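Local coordinates for protein UDP-N-acetylglucosamine 2-epimerase (Methanocaldococcus jannaschii, PDB 4NES) that binds UDP-N-acetylglucosamine and UDP and probably catalyses the reversible epimerization at C-2 that interconverts UDP-N-acetylglucosamine and UDP-N-acetylmannosamine, at residues 134-138 with 154-159; 199-203 with 276-282; 234-240 with 262-268. Numbering follows the deposited sequence.

Contact 1: 134-138 with 154-159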
loop_
_atom_site.group_PDB
_atom_site.type_symbol
_atom_site.label_atom_id
_atom_site.label_comp_id
_atom_site.label_asym_id
_atom_site.label_seq_id
_atom_site.Cartn_x
_atom_site.Cartn_y
_atom_site.Cartn_z
ATOM N N VAL A 134 -5.593 -0.692 5.801
ATOM C CA VAL A 134 -5.067 0.670 5.876
ATOM C C VAL A 134 -4.578 1.127 4.500
ATOM O O VAL A 134 -4.952 2.204 4.029
ATOM C CB VAL A 134 -3.936 0.798 6.914
ATOM C CG1 VAL A 134 -3.244 2.162 6.800
ATOM C CG2 VAL A 134 -4.462 0.602 8.328
ATOM N N LEU A 135 -3.780 0.298 3.840
ATOM C CA LEU A 135 -3.249 0.671 2.534
ATOM C C LEU A 135 -4.363 0.864 1.514
ATOM O O LEU A 135 -4.394 1.852 0.776
ATOM C CB LEU A 135 -2.250 -0.376 2.042
ATOM C CG LEU A 135 -0.990 -0.503 2.900
ATOM C CD1 LEU A 135 -0.012 -1.452 2.235
ATOM C CD2 LEU A 135 -0.334 0.844 3.139
ATOM N N THR A 136 -5.316 -0.065 1.502
ATOM C CA THR A 136 -6.432 0.022 0.573
ATOM C C THR A 136 -7.239 1.296 0.806
ATOM O O THR A 136 -7.617 1.980 -0.159
ATOM C CB THR A 136 -7.340 -1.207 0.692
ATOM O OG1 THR A 136 -6.606 -2.374 0.301
ATOM C CG2 THR A 136 -8.545 -1.067 -0.212
ATOM N N ASP A 137 -7.502 1.619 2.070
ATOM C CA ASP A 137 -8.274 2.825 2.377
ATOM C C ASP A 137 -7.594 4.065 1.799
ATOM O O ASP A 137 -8.265 4.975 1.324
ATOM C CB ASP A 137 -8.487 2.988 3.894
ATOM C CG ASP A 137 -9.545 2.047 4.454
ATOM O OD1 ASP A 137 -10.376 1.550 3.674
ATOM O OD2 ASP A 137 -9.546 1.832 5.685
ATOM N N HIS A 138 -6.264 4.098 1.817
ATOM C CA HIS A 138 -5.563 5.277 1.355
ATOM C C HIS A 138 -5.433 5.404 -0.153
ATOM O O HIS A 138 -4.945 6.418 -0.641
ATOM C CB HIS A 138 -4.206 5.387 2.045
ATOM C CG HIS A 138 -4.315 5.864 3.446
ATOM N ND1 HIS A 138 -4.252 7.193 3.785
ATOM C CD2 HIS A 138 -4.557 5.191 4.603
ATOM C CE1 HIS A 138 -4.423 7.328 5.092
ATOM N NE2 HIS A 138 -4.611 6.119 5.606
ATOM N N LEU A 154 -11.049 6.906 9.553
ATOM C CA LEU A 154 -10.599 7.415 8.271
ATOM C C LEU A 154 -10.272 8.907 8.333
ATOM O O LEU A 154 -9.244 9.342 7.807
ATOM C CB LEU A 154 -11.661 7.148 7.206
ATOM C CG LEU A 154 -11.884 5.656 6.964
ATOM C CD1 LEU A 154 -13.182 5.393 6.234
ATOM C CD2 LEU A 154 -10.718 5.074 6.175
ATOM N N LEU A 155 -11.123 9.690 8.985
ATOM C CA LEU A 155 -10.887 11.131 9.121
ATOM C C LEU A 155 -9.584 11.413 9.875
ATOM O O LEU A 155 -8.834 12.326 9.516
ATOM C CB LEU A 155 -12.064 11.824 9.811
ATOM C CG LEU A 155 -13.369 11.865 9.017
ATOM C CD1 LEU A 155 -14.493 12.408 9.883
ATOM C CD2 LEU A 155 -13.211 12.691 7.741
ATOM N N ARG A 156 -9.301 10.602 10.891
ATOM C CA ARG A 156 -8.092 10.751 11.700
ATOM C C ARG A 156 -6.826 10.450 10.895
ATOM O O ARG A 156 -5.725 10.888 11.259
ATOM C CB ARG A 156 -8.171 9.831 12.922
ATOM C CG ARG A 156 -7.195 10.175 14.026
ATOM C CD ARG A 156 -6.907 8.969 14.906
ATOM N NE ARG A 156 -5.473 8.819 15.138
ATOM C CZ ARG A 156 -4.713 7.889 14.566
ATOM N NH1 ARG A 156 -5.246 7.000 13.737
ATOM N NH2 ARG A 156 -3.417 7.837 14.839
ATOM N N GLU A 157 -6.970 9.707 9.803
ATOM C CA GLU A 157 -5.854 9.435 8.899
ATOM C C GLU A 157 -5.852 10.383 7.701
ATOM O O GLU A 157 -5.164 10.140 6.705
ATOM C CB GLU A 157 -5.856 7.969 8.453
ATOM C CG GLU A 157 -5.642 7.007 9.609
ATOM C CD GLU A 157 -5.777 5.547 9.222
ATOM O OE1 GLU A 157 -5.810 5.228 8.012
ATOM O OE2 GLU A 157 -5.840 4.708 10.149
ATOM N N GLY A 158 -6.628 11.460 7.811
ATOM C CA GLY A 158 -6.564 12.552 6.855
ATOM C C GLY A 158 -7.310 12.334 5.556
ATOM O O GLY A 158 -7.159 13.110 4.622
ATOM N N ILE A 159 -8.122 11.287 5.487
ATOM C CA ILE A 159 -8.883 11.011 4.276
ATOM C C ILE A 159 -10.021 12.017 4.158
ATOM O O ILE A 159 -10.657 12.369 5.148
ATOM C CB ILE A 159 -9.389 9.556 4.275
ATOM C CG1 ILE A 159 -8.206 8.615 4.026
ATOM C CG2 ILE A 159 -10.472 9.324 3.215
ATOM C CD1 ILE A 159 -8.450 7.203 4.468
#
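How a helix ends can decide what it presents to its neighbour, and residues 154-159 illustrate the point. Leu154, in the last turn of its helix, leaves the backbone sideways, but the end of its side chain comes nearer to helix 128-138, where CD2 lies 3.5 Å from Asp137 OD2. That carboxylate has its polar partners elsewhere: it is hydrogen-bonded to His115 and the backbone of Gly119 and forms a salt bridge with Arg121. Glu157 follows just past the helix and makes the central polar link, its OE1 accepting a hydrogen bond of 2.8 Å from His138 NE2 at the edge of the imidazole. OE2 of the same residue forms salt bridges with Arg121 and Arg125, so one carboxylate ties the histidine to two arginines. Gly158, with positive phi, is the C-prime residue of a Schellman motif: Ile159 N reaches back to Leu154 O (3.2 Å) and Gly158 N to Leu155 O (2.9 Å). The reversal brings Ile159 round to point at the partner helix. Its CD1 sits over the face of the His138 ring, 4.1 Å from the centroid and close to the ring normal, in a CH-pi contact, and 3.9 Å from Asp137 O. His138 is thus held by its edge and by one face, while its ring also meets His138 of the second subunit at the homodimer interface. Helices 128-138 and 148-156 precede and follow strand 142-145 of the seven-stranded parallel sheet, and Asp137, Leu154 and Ile159 all rest on Leu143 of that strand.

Contact 2: 199-203 with 276-282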
loop_
_atom_site.group_PDB
_atom_site.type_symbol
_atom_site.label_atom_id
_atom_site.label_comp_id
_atom_site.label_asym_id
_atom_site.label_seq_id
_atom_site.Cartn_x
_atom_site.Cartn_y
_atom_site.Cartn_z
ATOM N N ASP A 199 -28.592 -30.179 22.568
ATOM C CA ASP A 199 -29.030 -28.908 22.003
ATOM C C ASP A 199 -28.140 -27.762 22.474
ATOM O O ASP A 199 -28.016 -26.743 21.794
ATOM C CB ASP A 199 -30.490 -28.636 22.367
ATOM C CG ASP A 199 -31.415 -29.743 21.908
ATOM O OD1 ASP A 199 -31.185 -30.291 20.808
ATOM O OD2 ASP A 199 -32.365 -30.072 22.651
ATOM N N ASP A 200 -27.523 -27.935 23.639
ATOM C CA ASP A 200 -26.598 -26.941 24.182
ATOM C C ASP A 200 -25.178 -27.145 23.661
ATOM O O ASP A 200 -24.554 -28.177 23.920
ATOM C CB ASP A 200 -26.585 -27.002 25.711
ATOM C CG ASP A 200 -27.614 -26.089 26.348
ATOM O OD1 ASP A 200 -28.557 -25.656 25.652
ATOM O OD2 ASP A 200 -27.477 -25.808 27.559
ATOM N N TYR A 201 -24.659 -26.166 22.924
ATOM C CA TYR A 201 -23.281 -26.253 22.451
ATOM C C TYR A 201 -22.651 -24.878 22.309
ATOM O O TYR A 201 -23.353 -23.872 22.235
ATOM C CB TYR A 201 -23.200 -26.991 21.111
ATOM C CG TYR A 201 -23.932 -26.292 19.981
ATOM C CD1 TYR A 201 -25.268 -26.557 19.728
ATOM C CD2 TYR A 201 -23.284 -25.367 19.167
ATOM C CE1 TYR A 201 -25.951 -25.925 18.698
ATOM C CE2 TYR A 201 -23.959 -24.722 18.135
ATOM C CZ TYR A 201 -25.293 -25.009 17.906
ATOM O OH TYR A 201 -25.993 -24.395 16.892
ATOM N N PHE A 202 -21.321 -24.839 22.303
ATOM C CA PHE A 202 -20.592 -23.633 21.933
ATOM C C PHE A 202 -20.067 -23.859 20.524
ATOM O O PHE A 202 -19.647 -24.965 20.186
ATOM C CB PHE A 202 -19.401 -23.374 22.857
ATOM C CG PHE A 202 -19.766 -23.077 24.295
ATOM C CD1 PHE A 202 -21.077 -22.833 24.676
ATOM C CD2 PHE A 202 -18.767 -23.021 25.259
ATOM C CE1 PHE A 202 -21.392 -22.564 26.004
ATOM C CE2 PHE A 202 -19.072 -22.742 26.587
ATOM C CZ PHE A 202 -20.380 -22.513 26.959
ATOM N N LEU A 203 -20.096 -22.814 19.703
ATOM C CA LEU A 203 -19.569 -22.888 18.347
ATOM C C LEU A 203 -18.202 -22.215 18.281
ATOM O O LEU A 203 -18.039 -21.083 18.745
ATOM C CB LEU A 203 -20.536 -22.190 17.388
ATOM C CG LEU A 203 -20.194 -22.208 15.897
ATOM C CD1 LEU A 203 -20.215 -23.620 15.312
ATOM C CD2 LEU A 203 -21.145 -21.304 15.144
HETATM N N MSE A 276 -27.251 -21.399 10.654
HETATM C CA MSE A 276 -28.006 -22.218 11.585
HETATM C C MSE A 276 -27.190 -22.608 12.815
HETATM O O MSE A 276 -27.692 -22.575 13.940
HETATM C CB MSE A 276 -28.542 -23.461 10.872
HETATM C CG MSE A 276 -29.698 -23.179 9.928
HETATM SE SE MSE A 276 -31.236 -22.407 10.845
HETATM C CE MSE A 276 -31.619 -23.879 12.060
ATOM N N LEU A 277 -25.929 -22.964 12.610
ATOM C CA LEU A 277 -25.074 -23.261 13.747
ATOM C C LEU A 277 -24.890 -22.032 14.640
ATOM O O LEU A 277 -24.920 -22.141 15.859
ATOM C CB LEU A 277 -23.720 -23.792 13.284
ATOM C CG LEU A 277 -23.746 -25.190 12.664
ATOM C CD1 LEU A 277 -22.392 -25.479 12.057
ATOM C CD2 LEU A 277 -24.103 -26.249 13.711
ATOM N N GLU A 278 -24.705 -20.859 14.042
ATOM C CA GLU A 278 -24.552 -19.648 14.844
ATOM C C GLU A 278 -25.822 -19.327 15.618
ATOM O O GLU A 278 -25.776 -19.065 16.829
ATOM C CB GLU A 278 -24.207 -18.455 13.958
ATOM C CG GLU A 278 -22.835 -18.517 13.326
ATOM C CD GLU A 278 -22.603 -17.368 12.380
ATOM O OE1 GLU A 278 -23.514 -17.038 11.601
ATOM O OE2 GLU A 278 -21.507 -16.780 12.418
ATOM N N LYS A 279 -26.954 -19.335 14.913
ATOM C CA LYS A 279 -28.209 -18.900 15.499
ATOM C C LYS A 279 -28.555 -19.729 16.727
ATOM O O LYS A 279 -29.114 -19.217 17.698
ATOM C CB LYS A 279 -29.339 -19.009 14.470
ATOM C CG LYS A 279 -30.686 -18.515 14.986
ATOM C CD LYS A 279 -31.801 -18.741 13.979
ATOM C CE LYS A 279 -33.127 -18.220 14.522
ATOM N NZ LYS A 279 -33.609 -19.005 15.689
ATOM N N ASN A 280 -28.203 -21.007 16.688
ATOM C CA ASN A 280 -28.612 -21.932 17.736
ATOM C C ASN A 280 -27.561 -22.213 18.811
ATOM O O ASN A 280 -27.796 -22.993 19.724
ATOM C CB ASN A 280 -29.107 -23.239 17.112
ATOM C CG ASN A 280 -30.414 -23.065 16.372
ATOM O OD1 ASN A 280 -31.477 -23.011 16.990
ATOM N ND2 ASN A 280 -30.351 -22.967 15.048
ATOM N N ALA A 281 -26.412 -21.559 18.710
ATOM C CA ALA A 281 -25.321 -21.773 19.658
ATOM C C ALA A 281 -25.644 -21.081 20.980
ATOM O O ALA A 281 -26.238 -20.001 20.987
ATOM C CB ALA A 281 -24.027 -21.224 19.078
ATOM N N GLU A 282 -25.255 -21.689 22.098
ATOM C CA GLU A 282 -25.433 -21.017 23.384
ATOM C C GLU A 282 -24.449 -19.859 23.482
ATOM O O GLU A 282 -24.751 -18.807 24.051
ATOM C CB GLU A 282 -25.248 -21.980 24.554
ATOM C CG GLU A 282 -25.496 -21.325 25.914
ATOM C CD GLU A 282 -25.442 -22.306 27.065
ATOM O OE1 GLU A 282 -24.837 -23.386 26.907
ATOM O OE2 GLU A 282 -26.003 -21.987 28.135
HETATM O O HOH W 1 -26.890 -24.396 21.963
#
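Two hydrogen bonds and one water join the start of strand 201-205 to the end of helix 271-280. Glu282 N donates to Tyr201 O (2.9 Å), and Tyr201 OH donates to Leu277 O (2.7 Å), a carbonyl in the helix's last turn. Water 1 completes the seam, donating to Asp199 O (2.6 Å) and Asn280 O (2.8 Å) and accepting from Tyr201 N (3.0 Å). At the exposed margin, Asp200 OD2 and Glu282 OE1 come within 3.6 Å; Lys234 offsets these like charges, in a salt bridge with Glu282 and a weak, long pairing with Asp200. Packing takes over further in. The Tyr201 ring covers Ala281, whose CA lies 4.0 Å from the ring centroid in a CH-pi contact, and Leu203 CD2 meets Leu277 CB at 4.0 Å. Helix 271-280 is the connection of a beta-alpha-beta crossover from edge strand 263-266 to strand 283-286, which lies beside strand 201-205, as expected of a Rossmann-like domain in the GT-B fold.

Contact 3: 234-240 with 262-268. With UDP (uridine-5'-diphosphate), chain C.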
loop_
_atom_site.group_PDB
_atom_site.type_symbol
_atom_site.label_atom_id
_atom_site.label_comp_id
_atom_site.label_asym_id
_atom_site.label_seq_id
_atom_site.Cartn_x
_atom_site.Cartn_y
_atom_site.Cartn_z
ATOM N N LYS A 234 -19.656 -28.562 28.599
ATOM C CA LYS A 234 -20.276 -28.113 27.365
ATOM C C LYS A 234 -19.663 -28.771 26.140
ATOM O O LYS A 234 -18.444 -28.939 26.059
ATOM C CB LYS A 234 -20.133 -26.597 27.245
ATOM C CG LYS A 234 -21.419 -25.902 26.879
ATOM C CD LYS A 234 -22.503 -26.175 27.904
ATOM C CE LYS A 234 -22.725 -25.003 28.837
ATOM N NZ LYS A 234 -24.141 -24.964 29.304
ATOM N N ALA A 235 -20.509 -29.147 25.188
ATOM C CA ALA A 235 -20.027 -29.664 23.915
ATOM C C ALA A 235 -19.603 -28.502 23.029
ATOM O O ALA A 235 -20.207 -27.428 23.070
ATOM C CB ALA A 235 -21.090 -30.487 23.229
ATOM N N ILE A 236 -18.562 -28.723 22.230
ATOM C CA ILE A 236 -18.059 -27.717 21.307
ATOM C C ILE A 236 -18.207 -28.242 19.887
ATOM O O ILE A 236 -17.864 -29.397 19.613
ATOM C CB ILE A 236 -16.560 -27.464 21.538
ATOM C CG1 ILE A 236 -16.261 -27.212 23.021
ATOM C CG2 ILE A 236 -16.061 -26.326 20.670
ATOM C CD1 ILE A 236 -16.852 -25.933 23.570
ATOM N N ILE A 237 -18.734 -27.413 18.993
ATOM C CA ILE A 237 -18.707 -27.705 17.564
ATOM C C ILE A 237 -17.664 -26.792 16.929
ATOM O O ILE A 237 -17.765 -25.568 17.027
ATOM C CB ILE A 237 -20.079 -27.484 16.905
ATOM C CG1 ILE A 237 -21.116 -28.420 17.532
ATOM C CG2 ILE A 237 -19.999 -27.721 15.401
ATOM C CD1 ILE A 237 -22.532 -28.232 17.003
ATOM N N PHE A 238 -16.662 -27.389 16.294
ATOM C CA PHE A 238 -15.514 -26.653 15.765
ATOM C C PHE A 238 -15.490 -26.805 14.248
ATOM O O PHE A 238 -15.182 -27.883 13.732
ATOM C CB PHE A 238 -14.239 -27.237 16.400
ATOM C CG PHE A 238 -12.939 -26.550 16.010
ATOM C CD1 PHE A 238 -12.911 -25.298 15.418
ATOM C CD2 PHE A 238 -11.728 -27.186 16.273
ATOM C CE1 PHE A 238 -11.704 -24.701 15.076
ATOM C CE2 PHE A 238 -10.520 -26.598 15.937
ATOM C CZ PHE A 238 -10.505 -25.350 15.340
ATOM N N SER A 239 -15.844 -25.739 13.533
ATOM C CA SER A 239 -15.666 -25.705 12.080
ATOM C C SER A 239 -14.230 -25.288 11.813
ATOM O O SER A 239 -13.844 -24.164 12.144
ATOM C CB SER A 239 -16.623 -24.709 11.427
ATOM O OG SER A 239 -16.296 -24.535 10.058
ATOM N N ILE A 240 -13.439 -26.184 11.221
ATOM C CA ILE A 240 -11.989 -25.994 11.157
ATOM C C ILE A 240 -11.491 -25.523 9.782
ATOM O O ILE A 240 -11.574 -26.241 8.783
ATOM C CB ILE A 240 -11.246 -27.269 11.629
ATOM C CG1 ILE A 240 -9.732 -27.056 11.626
ATOM C CG2 ILE A 240 -11.649 -28.475 10.797
ATOM C CD1 ILE A 240 -8.997 -28.233 12.234
ATOM N N LYS A 262 -15.869 -34.463 23.566
ATOM C CA LYS A 262 -16.794 -33.340 23.712
ATOM C C LYS A 262 -16.605 -32.296 22.612
ATOM O O LYS A 262 -17.323 -31.297 22.569
ATOM C CB LYS A 262 -16.654 -32.688 25.085
ATOM C CG LYS A 262 -17.046 -33.601 26.236
ATOM C CD LYS A 262 -18.533 -33.917 26.219
ATOM C CE LYS A 262 -19.365 -32.678 26.509
ATOM N NZ LYS A 262 -20.582 -32.997 27.303
ATOM N N ILE A 263 -15.635 -32.521 21.733
ATOM C CA ILE A 263 -15.433 -31.630 20.592
ATOM C C ILE A 263 -15.858 -32.325 19.309
ATOM O O ILE A 263 -15.340 -33.394 18.976
ATOM C CB ILE A 263 -13.966 -31.191 20.432
ATOM C CG1 ILE A 263 -13.464 -30.508 21.708
ATOM C CG2 ILE A 263 -13.829 -30.265 19.228
ATOM C CD1 ILE A 263 -12.003 -30.057 21.648
ATOM N N LYS A 264 -16.800 -31.723 18.586
ATOM C CA LYS A 264 -17.152 -32.231 17.268
ATOM C C LYS A 264 -16.482 -31.371 16.208
ATOM O O LYS A 264 -16.813 -30.196 16.045
ATOM C CB LYS A 264 -18.666 -32.254 17.059
ATOM C CG LYS A 264 -19.081 -32.781 15.681
ATOM C CD LYS A 264 -20.318 -33.662 15.753
ATOM C CE LYS A 264 -20.753 -34.131 14.372
ATOM N NZ LYS A 264 -19.743 -35.000 13.707
ATOM N N ILE A 265 -15.520 -31.957 15.502
ATOM C CA ILE A 265 -14.808 -31.252 14.450
ATOM C C ILE A 265 -15.533 -31.465 13.141
ATOM O O ILE A 265 -15.812 -32.602 12.749
ATOM C CB ILE A 265 -13.364 -31.755 14.301
ATOM C CG1 ILE A 265 -12.630 -31.680 15.644
ATOM C CG2 ILE A 265 -12.629 -30.946 13.243
ATOM C CD1 ILE A 265 -11.190 -32.174 15.584
ATOM N N ILE A 266 -15.853 -30.369 12.467
ATOM C CA ILE A 266 -16.488 -30.450 11.157
ATOM C C ILE A 266 -15.675 -29.665 10.138
ATOM O O ILE A 266 -15.038 -28.659 10.476
ATOM C CB ILE A 266 -17.978 -29.987 11.188
ATOM C CG1 ILE A 266 -18.093 -28.492 11.491
ATOM C CG2 ILE A 266 -18.770 -30.805 12.205
ATOM C CD1 ILE A 266 -19.526 -27.973 11.424
ATOM N N GLU A 267 -15.660 -30.154 8.906
ATOM C CA GLU A 267 -15.078 -29.421 7.796
ATOM C C GLU A 267 -15.905 -28.158 7.591
ATOM O O GLU A 267 -17.087 -28.118 7.971
ATOM C CB GLU A 267 -15.128 -30.259 6.520
ATOM C CG GLU A 267 -14.464 -31.615 6.609
ATOM C CD GLU A 267 -14.651 -32.417 5.329
ATOM O OE1 GLU A 267 -14.165 -31.967 4.267
ATOM O OE2 GLU A 267 -15.292 -33.488 5.386
ATOM N N PRO A 268 -15.301 -27.124 6.985
ATOM C CA PRO A 268 -16.027 -25.889 6.683
ATOM C C PRO A 268 -17.345 -26.179 5.965
ATOM O O PRO A 268 -17.391 -27.025 5.062
ATOM C CB PRO A 268 -15.057 -25.141 5.767
ATOM C CG PRO A 268 -13.710 -25.565 6.255
ATOM C CD PRO A 268 -13.875 -27.027 6.612
HETATM N N1 UDP C . -18.620 -19.178 7.513
HETATM C C2 UDP C . -19.253 -20.144 6.807
HETATM N N3 UDP C . -19.001 -21.444 7.074
HETATM C C4 UDP C . -18.127 -21.831 8.029
HETATM C C5 UDP C . -17.451 -20.859 8.778
HETATM C C6 UDP C . -17.721 -19.519 8.481
HETATM O O2 UDP C . -20.060 -19.845 5.923
HETATM O O4 UDP C . -17.898 -23.185 8.257
HETATM C "C1'" UDP C . -18.817 -17.744 7.238
HETATM C "C2'" UDP C . -19.310 -16.907 8.297
HETATM O "O2'" UDP C . -20.707 -17.045 8.429
HETATM C "C3'" UDP C . -18.859 -15.566 7.903
HETATM C "C4'" UDP C . -17.645 -15.812 7.137
HETATM O "O4'" UDP C . -17.522 -17.204 6.982
HETATM O "O3'" UDP C . -19.775 -14.866 7.107
HETATM C "C5'" UDP C . -16.403 -15.342 7.814
HETATM O "O5'" UDP C . -15.245 -15.711 7.104
HETATM P PA UDP C . -13.870 -16.034 7.822
HETATM O O1A UDP C . -13.203 -17.161 7.062
HETATM O O2A UDP C . -14.133 -16.385 9.270
HETATM O O3A UDP C . -12.931 -14.774 7.677
HETATM P PB UDP C . -12.874 -13.360 8.353
HETATM O O1B UDP C . -14.282 -12.813 8.533
HETATM O O2B UDP C . -12.135 -13.478 9.661
HETATM O O3B UDP C . -12.077 -12.566 7.357
#
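In a parallel sheet with helical connections, apolar side chains are buried between strands and helices, and this edge pair of a Rossmann-like GT-B domain is a clear case. Ile236, Phe238, Ile263 and Ile265 project to one side of the sheet: Phe238 CB lies 4.2 Å from Ile263 CG2, while helices 215-232 and 254-259 cover this side through Ile229 and Leu257. Just beyond, Ile240 CG2 touches Ile265 CG2 at 3.6 Å. On the other side Ile237 CG2 packs on Ile266 CD1 (4.0 Å). Five nearly straight backbone hydrogen bonds fix the register, among them Lys264 N to Ile236 O and Phe238 N to Lys264 O, both 2.8 Å; the strand axes run 4.7 Å apart at 16°. Toward the C-terminal ends the pairing closes with Ile240 N to Ile266 O (3.0 Å), and the chain turns to ligand binding. Pro268 CA approaches the uracil to 3.6 Å from O4 of UDP, and Ser239 OG donates a 2.8 Å hydrogen bond to that same O4.

The three contacts divide between the two Rossmann-like halves of a GT-B enzyme. Contacts 2 and 3 share the six-stranded sheet, with centres 11 Å apart, and join directly where Phe202 N meets Ala235 O and Phe202 O meets Ile237 N, each at 2.9 Å in probable hydrogen bonds. Both border the bound UDP: contact 3 supplies Ser239 and Pro268, and in contact 2 the Glu278 side chain comes within about 4 Å. His207, active-site residue by similarity, is about 8 Å from the Phe238 side chain. Contact 1 belongs to the other sheet, its centre 37 and 38 Å from theirs and the Val134 side chain about 14 Å from UDP-N-acetylglucosamine; it faces the dimer partner instead.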